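Local atomic coordinates of ribose 5-phosphate isomerase B (Anaplasma phagocytophilum, PDB entry 4EM8), a protein that probably interconverts ribose 5-phosphate and ribulose 5-phosphate, an aldose-ketose isomerisation of the pentose phosphate pathway. Residues 110-114 with 115-119; 27-30 with 31-34; 17-20 with 21-25; 52-55 with 56-60. One frame throughout, in Å; residues are numbered along the deposited sequence.

Interaction 1. Residues 110-114 with 115-119; sequences LCFGS and RYIDP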
loop_
_atom_site.group_PDB
_atom_site.type_symbol
_atom_site.label_atom_id
_atom_site.label_comp_id
_atom_site.label_asym_id
_atom_site.label_seq_id
_atom_site.Cartn_x
_atom_site.Cartn_y
_atom_site.Cartn_z
ATOM N N LEU A 110 3.067 6.086 -7.566
ATOM C CA LEU A 110 3.998 6.135 -6.448
ATOM C C LEU A 110 3.417 7.005 -5.324
ATOM O O LEU A 110 3.059 8.164 -5.556
ATOM C CB LEU A 110 5.356 6.656 -6.920
ATOM C CG LEU A 110 6.519 6.937 -5.919
ATOM C CD1 LEU A 110 6.803 5.745 -5.011
ATOM C CD2 LEU A 110 7.794 7.374 -6.655
ATOM N N CYS A 111 3.295 6.446 -4.119
ATOM C CA CYS A 111 2.850 7.215 -2.958
ATOM C C CYS A 111 3.995 7.531 -1.987
ATOM O O CYS A 111 4.798 6.669 -1.728
ATOM C CB CYS A 111 1.768 6.427 -2.220
ATOM S SG CYS A 111 0.342 6.058 -3.280
ATOM N N PHE A 112 4.038 8.743 -1.445
ATOM C CA PHE A 112 5.010 9.140 -0.427
ATOM C C PHE A 112 4.314 9.648 0.833
ATOM O O PHE A 112 3.212 10.167 0.757
ATOM C CB PHE A 112 5.862 10.318 -0.909
ATOM C CG PHE A 112 6.825 9.968 -1.970
ATOM C CD1 PHE A 112 7.938 9.228 -1.661
ATOM C CD2 PHE A 112 6.667 10.454 -3.269
ATOM C CE1 PHE A 112 8.848 8.899 -2.633
ATOM C CE2 PHE A 112 7.583 10.147 -4.243
ATOM C CZ PHE A 112 8.687 9.381 -3.915
ATOM N N GLY A 113 5.027 9.540 1.950
ATOM C CA GLY A 113 4.645 10.071 3.262
ATOM C C GLY A 113 5.571 11.225 3.526
ATOM O O GLY A 113 6.716 11.032 3.991
ATOM N N SER A 114 5.070 12.438 3.270
ATOM C CA SER A 114 5.899 13.640 3.274
ATOM C C SER A 114 6.488 13.925 4.648
ATOM O O SER A 114 7.554 14.510 4.739
ATOM C CB SER A 114 5.095 14.860 2.805
ATOM O OG SER A 114 3.988 15.110 3.698
ATOM N N ARG A 115 5.804 13.508 5.714
ATOM C CA ARG A 115 6.308 13.732 7.065
ATOM C C ARG A 115 7.372 12.745 7.527
ATOM O O ARG A 115 7.914 12.917 8.587
ATOM C CB ARG A 115 5.133 13.768 8.064
ATOM C CG ARG A 115 4.308 15.016 7.877
ATOM C CD ARG A 115 3.101 15.064 8.775
ATOM N NE ARG A 115 2.367 16.324 8.590
ATOM C CZ ARG A 115 1.063 16.492 8.826
ATOM N NH1 ARG A 115 0.325 15.491 9.268
ATOM N NH2 ARG A 115 0.497 17.680 8.632
ATOM N N TYR A 116 7.674 11.746 6.721
ATOM C CA TYR A 116 8.551 10.644 7.083
ATOM C C TYR A 116 9.678 10.388 6.062
ATOM O O TYR A 116 10.503 9.498 6.286
ATOM C CB TYR A 116 7.714 9.358 7.299
ATOM C CG TYR A 116 6.772 9.517 8.466
ATOM C CD1 TYR A 116 7.199 9.262 9.760
ATOM C CD2 TYR A 116 5.489 10.025 8.290
ATOM C CE1 TYR A 116 6.365 9.470 10.848
ATOM C CE2 TYR A 116 4.640 10.218 9.376
ATOM C CZ TYR A 116 5.080 9.931 10.647
ATOM O OH TYR A 116 4.262 10.147 11.728
ATOM N N ILE A 117 9.735 11.146 4.960
ATOM C CA ILE A 117 10.809 10.966 3.966
ATOM C C ILE A 117 11.442 12.317 3.640
ATOM O O ILE A 117 10.745 13.332 3.508
ATOM C CB ILE A 117 10.260 10.274 2.719
ATOM C CG1 ILE A 117 11.398 9.849 1.792
ATOM C CG2 ILE A 117 9.279 11.175 1.988
ATOM C CD1 ILE A 117 10.926 8.901 0.722
ATOM N N ASP A 118 12.763 12.371 3.554
ATOM C CA ASP A 118 13.377 13.638 3.242
ATOM C C ASP A 118 13.351 13.826 1.720
ATOM O O ASP A 118 13.344 12.829 0.966
ATOM C CB ASP A 118 14.787 13.746 3.807
ATOM C CG ASP A 118 15.825 13.488 2.770
ATOM O OD1 ASP A 118 16.094 12.305 2.542
ATOM O OD2 ASP A 118 16.331 14.463 2.172
ATOM N N PRO A 119 13.325 15.094 1.257
ATOM C CA PRO A 119 13.118 15.358 -0.162
ATOM C C PRO A 119 14.149 14.718 -1.073
ATOM O O PRO A 119 13.800 14.250 -2.141
ATOM C CB PRO A 119 13.193 16.893 -0.241
ATOM C CG PRO A 119 12.709 17.338 1.088
ATOM C CD PRO A 119 13.376 16.356 2.021
HETATM O O HOH W 1 9.149 15.230 2.677
#

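Interaction 2. Residues 27-30 with 31-34; sequences AYLR and DLGC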
loop_
_atom_site.group_PDB
_atom_site.type_symbol
_atom_site.label_atom_id
_atom_site.label_comp_id
_atom_site.label_asym_id
_atom_site.label_seq_id
_atom_site.Cartn_x
_atom_site.Cartn_y
_atom_site.Cartn_z
ATOM N N ALA A 27 9.142 20.020 -9.861
ATOM C CA ALA A 27 10.275 20.745 -10.449
ATOM C C ALA A 27 11.376 19.778 -10.894
ATOM O O ALA A 27 11.975 19.961 -11.952
ATOM C CB ALA A 27 10.832 21.767 -9.472
ATOM N N TYR A 28 11.626 18.739 -10.090
ATOM C CA TYR A 28 12.580 17.700 -10.467
ATOM C C TYR A 28 12.181 17.052 -11.793
ATOM O O TYR A 28 12.975 16.996 -12.746
ATOM C CB TYR A 28 12.674 16.648 -9.364
ATOM C CG TYR A 28 13.557 15.473 -9.698
ATOM C CD1 TYR A 28 14.932 15.634 -9.842
ATOM C CD2 TYR A 28 13.026 14.188 -9.838
ATOM C CE1 TYR A 28 15.741 14.567 -10.155
ATOM C CE2 TYR A 28 13.840 13.101 -10.111
ATOM C CZ TYR A 28 15.188 13.295 -10.278
ATOM O OH TYR A 28 16.002 12.249 -10.591
ATOM N N LEU A 29 10.963 16.533 -11.849
ATOM C CA LEU A 29 10.460 15.925 -13.078
ATOM C C LEU A 29 10.550 16.852 -14.291
ATOM O O LEU A 29 10.913 16.417 -15.389
ATOM C CB LEU A 29 9.019 15.449 -12.897
ATOM C CG LEU A 29 8.914 14.215 -11.994
ATOM C CD1 LEU A 29 7.453 13.862 -11.765
ATOM C CD2 LEU A 29 9.689 13.000 -12.580
ATOM N N ARG A 30 10.220 18.123 -14.098
ATOM C CA ARG A 30 10.274 19.091 -15.190
ATOM C C ARG A 30 11.734 19.231 -15.678
ATOM O O ARG A 30 11.993 19.193 -16.894
ATOM C CB ARG A 30 9.655 20.424 -14.737
ATOM C CG ARG A 30 8.601 20.985 -15.677
ATOM C CD ARG A 30 7.391 21.612 -14.969
ATOM N NE ARG A 30 7.733 22.163 -13.665
ATOM C CZ ARG A 30 6.889 22.267 -12.635
ATOM N NH1 ARG A 30 7.352 22.750 -11.488
ATOM N NH2 ARG A 30 5.606 21.902 -12.731
ATOM N N ASP A 31 12.686 19.301 -14.742
ATOM C CA ASP A 31 14.090 19.379 -15.107
ATOM C C ASP A 31 14.519 18.129 -15.900
ATOM O O ASP A 31 15.351 18.214 -16.819
ATOM C CB ASP A 31 14.957 19.565 -13.868
ATOM C CG ASP A 31 16.398 19.878 -14.200
ATOM O OD1 ASP A 31 16.658 20.728 -15.096
ATOM O OD2 ASP A 31 17.285 19.309 -13.529
ATOM N N LEU A 32 13.937 16.978 -15.558
ATOM C CA LEU A 32 14.169 15.732 -16.304
ATOM C C LEU A 32 13.478 15.651 -17.664
ATOM O O LEU A 32 13.633 14.649 -18.369
ATOM C CB LEU A 32 13.717 14.514 -15.488
ATOM C CG LEU A 32 14.521 14.092 -14.259
ATOM C CD1 LEU A 32 13.983 12.744 -13.749
ATOM C CD2 LEU A 32 16.001 14.012 -14.566
ATOM N N GLY A 33 12.699 16.662 -18.019
ATOM C CA GLY A 33 12.045 16.696 -19.314
ATOM C C GLY A 33 10.701 16.003 -19.380
ATOM O O GLY A 33 10.204 15.708 -20.471
ATOM N N CYS A 34 10.089 15.743 -18.230
ATOM C CA CYS A 34 8.733 15.182 -18.218
ATOM C C CYS A 34 7.679 16.250 -18.454
ATOM O O CYS A 34 7.875 17.411 -18.098
ATOM C CB CYS A 34 8.436 14.555 -16.865
ATOM S SG CYS A 34 9.385 13.067 -16.543
#

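Interaction 3. Residues 17-20 with 21-25; sequences AGVE and LRLFL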
loop_
_atom_site.group_PDB
_atom_site.type_symbol
_atom_site.label_atom_id
_atom_site.label_comp_id
_atom_site.label_asym_id
_atom_site.label_seq_id
_atom_site.Cartn_x
_atom_site.Cartn_y
_atom_site.Cartn_z
ATOM N N ALA A 17 -0.404 18.344 3.753
ATOM C CA ALA A 17 0.877 17.870 4.318
ATOM C C ALA A 17 1.924 17.691 3.223
ATOM O O ALA A 17 3.122 17.898 3.438
ATOM C CB ALA A 17 0.675 16.540 5.065
ATOM N N GLY A 18 1.452 17.328 2.036
ATOM C CA GLY A 18 2.313 16.969 0.916
ATOM C C GLY A 18 2.685 18.059 -0.065
ATOM O O GLY A 18 3.411 17.783 -1.014
ATOM N N VAL A 19 2.208 19.285 0.147
ATOM C CA VAL A 19 2.376 20.379 -0.850
ATOM C C VAL A 19 3.840 20.668 -1.161
ATOM O O VAL A 19 4.247 20.677 -2.333
ATOM C CB VAL A 19 1.647 21.670 -0.412
ATOM C CG1 VAL A 19 2.033 22.842 -1.305
ATOM C CG2 VAL A 19 0.121 21.457 -0.381
ATOM N N GLU A 20 4.648 20.878 -0.126
ATOM C CA GLU A 20 6.060 21.204 -0.313
ATOM C C GLU A 20 6.805 20.091 -1.085
ATOM O O GLU A 20 7.505 20.372 -2.044
ATOM C CB GLU A 20 6.716 21.492 1.049
ATOM C CG GLU A 20 8.224 21.674 1.026
ATOM C CD GLU A 20 8.790 22.222 2.341
ATOM O OE1 GLU A 20 7.998 22.536 3.268
ATOM O OE2 GLU A 20 10.044 22.350 2.436
ATOM N N LEU A 21 6.617 18.831 -0.702
ATOM C CA LEU A 21 7.266 17.757 -1.421
ATOM C C LEU A 21 6.743 17.654 -2.860
ATOM O O LEU A 21 7.511 17.398 -3.798
ATOM C CB LEU A 21 7.052 16.436 -0.691
ATOM C CG LEU A 21 7.752 15.207 -1.266
ATOM C CD1 LEU A 21 9.275 15.424 -1.341
ATOM C CD2 LEU A 21 7.370 13.964 -0.462
ATOM N N ARG A 22 5.424 17.803 -3.029
ATOM C CA ARG A 22 4.822 17.753 -4.348
ATOM C C ARG A 22 5.449 18.780 -5.313
ATOM O O ARG A 22 5.685 18.490 -6.498
ATOM C CB ARG A 22 3.302 17.959 -4.243
ATOM C CG ARG A 22 2.599 17.722 -5.560
ATOM C CD ARG A 22 1.141 18.136 -5.557
ATOM N NE ARG A 22 0.945 19.540 -5.846
ATOM C CZ ARG A 22 0.223 20.400 -5.131
ATOM N NH1 ARG A 22 0.087 21.652 -5.571
ATOM N NH2 ARG A 22 -0.397 20.045 -4.007
ATOM N N LEU A 23 5.702 19.973 -4.822
ATOM C CA LEU A 23 6.225 21.044 -5.681
ATOM C C LEU A 23 7.720 20.790 -5.975
ATOM O O LEU A 23 8.179 21.005 -7.106
ATOM C CB LEU A 23 5.993 22.422 -5.049
ATOM C CG LEU A 23 4.539 22.906 -4.869
ATOM C CD1 LEU A 23 4.520 24.259 -4.146
ATOM C CD2 LEU A 23 3.752 22.990 -6.181
ATOM N N PHE A 24 8.443 20.270 -4.973
ATOM C CA PHE A 24 9.838 19.837 -5.136
ATOM C C PHE A 24 9.991 18.740 -6.207
ATOM O O PHE A 24 10.872 18.839 -7.091
ATOM C CB PHE A 24 10.407 19.361 -3.789
ATOM C CG PHE A 24 11.860 18.918 -3.848
ATOM C CD1 PHE A 24 12.892 19.853 -3.843
ATOM C CD2 PHE A 24 12.184 17.559 -3.932
ATOM C CE1 PHE A 24 14.221 19.451 -3.896
ATOM C CE2 PHE A 24 13.513 17.146 -3.990
ATOM C CZ PHE A 24 14.528 18.094 -3.973
ATOM N N LEU A 25 9.153 17.698 -6.133
ATOM C CA LEU A 25 9.227 16.605 -7.090
ATOM C C LEU A 25 8.692 17.007 -8.468
ATOM O O LEU A 25 9.170 16.494 -9.462
ATOM C CB LEU A 25 8.554 15.333 -6.577
ATOM C CG LEU A 25 9.120 14.781 -5.277
ATOM C CD1 LEU A 25 8.178 13.719 -4.680
ATOM C CD2 LEU A 25 10.537 14.254 -5.461
HETATM O O HOH W 2 5.485 18.194 1.831
#

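Interaction 4. Residues 52-55 with 56-60; sequences DYVH and DVVRE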
loop_
_atom_site.group_PDB
_atom_site.type_symbol
_atom_site.label_atom_id
_atom_site.label_comp_id
_atom_site.label_asym_id
_atom_site.label_seq_id
_atom_site.Cartn_x
_atom_site.Cartn_y
_atom_site.Cartn_z
ATOM N N ASP A 52 -10.022 13.226 -1.507
ATOM C CA ASP A 52 -10.577 14.089 -2.530
ATOM C C ASP A 52 -9.586 14.446 -3.650
ATOM O O ASP A 52 -9.997 14.941 -4.683
ATOM C CB ASP A 52 -11.117 15.378 -1.903
ATOM C CG ASP A 52 -12.274 15.130 -0.963
ATOM O OD1 ASP A 52 -13.057 14.194 -1.178
ATOM O OD2 ASP A 52 -12.404 15.876 0.005
ATOM N N TYR A 53 -8.296 14.208 -3.448
ATOM C CA TYR A 53 -7.259 14.604 -4.426
ATOM C C TYR A 53 -6.668 13.435 -5.248
ATOM O O TYR A 53 -5.713 13.590 -6.012
ATOM C CB TYR A 53 -6.209 15.455 -3.700
ATOM C CG TYR A 53 -6.803 16.799 -3.356
ATOM C CD1 TYR A 53 -7.551 16.967 -2.196
ATOM C CD2 TYR A 53 -6.691 17.864 -4.228
ATOM C CE1 TYR A 53 -8.133 18.180 -1.897
ATOM C CE2 TYR A 53 -7.274 19.081 -3.946
ATOM C CZ TYR A 53 -7.982 19.226 -2.765
ATOM O OH TYR A 53 -8.576 20.404 -2.463
ATOM N N VAL A 54 -7.306 12.282 -5.149
ATOM C CA VAL A 54 -6.886 11.076 -5.875
ATOM C C VAL A 54 -7.513 10.967 -7.282
ATOM O O VAL A 54 -6.861 10.583 -8.261
ATOM C CB VAL A 54 -7.230 9.837 -5.006
ATOM C CG1 VAL A 54 -7.042 8.539 -5.771
ATOM C CG2 VAL A 54 -6.379 9.857 -3.720
ATOM N N HIS A 55 -8.775 11.323 -7.383
ATOM C CA HIS A 55 -9.535 11.096 -8.612
ATOM C C HIS A 55 -8.920 11.695 -9.847
ATOM O O HIS A 55 -8.814 11.041 -10.878
ATOM C CB HIS A 55 -10.965 11.596 -8.429
ATOM C CG HIS A 55 -11.679 10.931 -7.285
ATOM N ND1 HIS A 55 -11.722 11.467 -6.050
ATOM C CD2 HIS A 55 -12.361 9.713 -7.215
ATOM C CE1 HIS A 55 -12.413 10.644 -5.233
ATOM N NE2 HIS A 55 -12.803 9.574 -5.949
ATOM N N ASP A 56 -8.494 12.940 -9.760
ATOM C CA ASP A 56 -7.927 13.611 -10.913
ATOM C C ASP A 56 -6.629 13.000 -11.417
ATOM O O ASP A 56 -6.307 13.131 -12.602
ATOM C CB ASP A 56 -7.676 15.073 -10.585
ATOM C CG ASP A 56 -8.916 15.914 -10.692
ATOM O OD1 ASP A 56 -9.983 15.420 -11.132
ATOM O OD2 ASP A 56 -8.808 17.096 -10.333
ATOM N N VAL A 57 -5.879 12.364 -10.520
ATOM C CA VAL A 57 -4.647 11.699 -10.889
ATOM C C VAL A 57 -4.959 10.341 -11.513
ATOM O O VAL A 57 -4.557 10.057 -12.651
ATOM C CB VAL A 57 -3.730 11.594 -9.648
ATOM C CG1 VAL A 57 -2.503 10.716 -9.882
ATOM C CG2 VAL A 57 -3.269 12.987 -9.241
ATOM N N VAL A 58 -5.702 9.506 -10.792
ATOM C CA VAL A 58 -5.952 8.142 -11.264
ATOM C C VAL A 58 -6.746 8.102 -12.588
ATOM O O VAL A 58 -6.552 7.191 -13.396
ATOM C CB VAL A 58 -6.667 7.276 -10.210
ATOM C CG1 VAL A 58 -5.838 7.274 -8.931
ATOM C CG2 VAL A 58 -8.116 7.711 -9.977
ATOM N N ARG A 59 -7.588 9.105 -12.814
ATOM C CA ARG A 59 -8.311 9.253 -14.109
ATOM C C ARG A 59 -7.325 9.338 -15.264
ATOM O O ARG A 59 -7.642 8.913 -16.352
ATOM C CB ARG A 59 -9.172 10.527 -14.145
ATOM C CG ARG A 59 -10.681 10.280 -14.238
ATOM C CD ARG A 59 -11.502 11.540 -14.518
ATOM N NE ARG A 59 -11.512 12.513 -13.411
ATOM C CZ ARG A 59 -12.175 12.377 -12.250
ATOM N NH1 ARG A 59 -12.106 13.343 -11.344
ATOM N NH2 ARG A 59 -12.895 11.288 -11.968
ATOM N N GLU A 60 -6.134 9.904 -15.029
ATOM C CA GLU A 60 -5.191 10.151 -16.118
ATOM C C GLU A 60 -4.086 9.103 -16.259
ATOM O O GLU A 60 -3.349 9.113 -17.238
ATOM C CB GLU A 60 -4.552 11.542 -15.981
ATOM C CG GLU A 60 -5.548 12.696 -15.897
ATOM C CD GLU A 60 -6.346 12.900 -17.162
ATOM O OE1 GLU A 60 -7.393 13.564 -17.075
ATOM O OE2 GLU A 60 -5.952 12.397 -18.242
HETATM O O HOH W 3 -9.076 14.691 -7.388
#

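Interaction 1. Residues 110-114 with 115-119
Ile117 reaches back across the turn to the ring of Phe112, its CD1 methyl 3.8 Å from Phe112 CD1 and almost as near to CE1, so the methyl sits against one side bond of the ring at an oblique slant. The isoleucine arm is extended: CG1 lies opposite the backbone N (chi1 -170°) and CD1 continues the line, which carries the end of the chain over to the phenylalanine. Its other branch, CG2, turns to the backbone and rests 3.3 Å from Gly113 O. Leu110 CD1, from two residues earlier on the same side of the strand, lies over one face of the Phe112 ring, toward its rim. These residues form the end of parallel strand 109-113 and the loop that leads to helix 119-131, in the alpha/beta sandwich of the RpiB family; Asp118 is the N-cap of that helix, its carboxylate bound to Asp120 N and Thr121 OG1. The loop turns on Gly113 O, which accepts Tyr116 N at 3.0 Å; the donor stands well above the carbonyl plane. A water bridges the turn further on, donating to Ser114 O at 2.7 Å and to Ile117 O at 2.6 Å. Ser114 OG points instead to the carbonyls of Ala17 and Cys71, both weak bonds. Arg115, predicted to bind the substrate, runs outward with an extended chain from CG to NE and touches Ala17, while Tyr116 packs on Leu100 of the second subunit.

Interaction 2. Residues 27-30 with 31-34
Leu32 lies over one face of the Tyr28 ring, a CH-pi contact in which Leu32 CG stands 4.3 Å from the ring centroid, 16° off the normal. Its CD1 methyl covers the phenol end, 3.7 Å from Tyr28 CE2 and equally near CZ. The tyrosine ring is brought alongside because its CG is swung opposite the backbone N (chi1 176°), toward the following turn of the helix. On the next flank, Leu29 CD2 meets Cys34 SG at 4.0 Å. Behind these side chains stands the backbone of the last helical turn: Asp31 N binds Ala27 O, and Leu32 N binds Tyr28 O in the carbonyl plane. Then the chain leaves the helix through a Schellman motif, with Gly33 at positive phi (87°). Cys34 N returns to Leu29 O at 3.0 Å and Gly33 N to Arg30 O at 2.9 Å, the latter from well above the carbonyl plane. This cap folds Cys34 back beside Leu29. Outside, Tyr28 and Leu29 pack on Leu126 of helix 119-131, Leu32 and Cys34 touch Met5, and Leu29 reaches Val36 of strand 35-38, an outermost strand of the sheet within this chain, into which the chain now runs.

Interaction 3. Residues 17-20 with 21-25
The first turn of helix 19-31, the helical limb of the beta-alpha-beta unit made with strands 9-14 and 35-38, starts just after the predicted substrate-binding residues Asp15 and His16. Val19 and Leu23 lie side by side one turn apart and point the same way, Val19 CG1 4.0 Å from Leu23 CD1. The other valine methyl, CG2, is 3.9 Å from Arg22 NH2, meeting the guanidinium obliquely. Arg22 leaves the helix with CG opposite its backbone N and then bends at chi3 (85°), which turns the guanidinium back beside Val19. There it is held firmly: NH2 binds Ser14 OG and Cys41 O, and NH1 forms a salt bridge with Asp38, so a charged group in buried surroundings is met by several acceptors. The backbone is regular, with Arg22 N on Gly18 O at 2.8 Å, Leu23 N on Val19 O at 3.0 Å and Phe24 N on Glu20 O at 3.1 Å. One step earlier a water stands in for the direct bond, donating to Ala17 O at 2.9 Å and accepting from Leu21 N at 2.8 Å. Around this turn the sides differ: Leu21 packs on Phe112 of strand 109-113 and on Ala122, Phe24 lies along Pro119, Asp120 and Gln123 of helix 119-131, and Val19 and Arg22 lean on strand 9-14 through Ser14 and Leu12.

Interaction 4. Residues 52-55 with 56-60
Apolar contact is made by Val54 and Val58, one turn apart, whose CG1 methyls approach to 3.6 Å. Val58 CG2 rests 3.5 Å from His55 O. The backbone bonds build a short helix: Val58 N meets Val54 O at 3.0 Å and nearly straight (175°), Val57 N adds a weak bond to the same oxygen, and Arg59 N binds His55 O at 3.0 Å. A water extends the pattern at the start, taking Asp56 N and giving to Asp52 O. The charged contact is a salt bridge, Arg59 NH1 to Asp56 OD1 at 3.0 Å, with the carboxylate oxygen met almost along its C-O axis. To get there the arginine chain bends at chi3 (-68°) and folds its guanidinium over His55, so that His55 O lies 3.8 Å from the guanidinium plane, over its centre, and NH1 is 3.6 Å from His55 CB. Val54 also packs on Met77 and Ala80 of helix 75-81, and Asp52 makes a salt bridge to Lys145 of the second subunit. The bridge to Asp56 helps to hold the guanidinium over a carbonyl that already accepts Arg59 N, so its positive charge probably adds to the electrostatic hold on His55 O.

Interactions 1 and 3 are the close pair, their centres about 9 Å apart: Phe112 CE2 packs 3.6 Å from Leu25 CD1, and Pro119 O lies 3.4 Å from Phe24 CE2. Together they bring two strand-to-helix loops side by side near the predicted substrate site, with Arg115 in one and Asp15 and His16 just ahead of the other. Interaction 2 ends the helix that interaction 3 begins, about 14 Å away between centres and remote from that site. Interaction 4 stands apart, about 16 Å from interaction 3 and 19 Å from interaction 1 between centres, though its Tyr53 side chain comes within about 6 Å of that of Asp15.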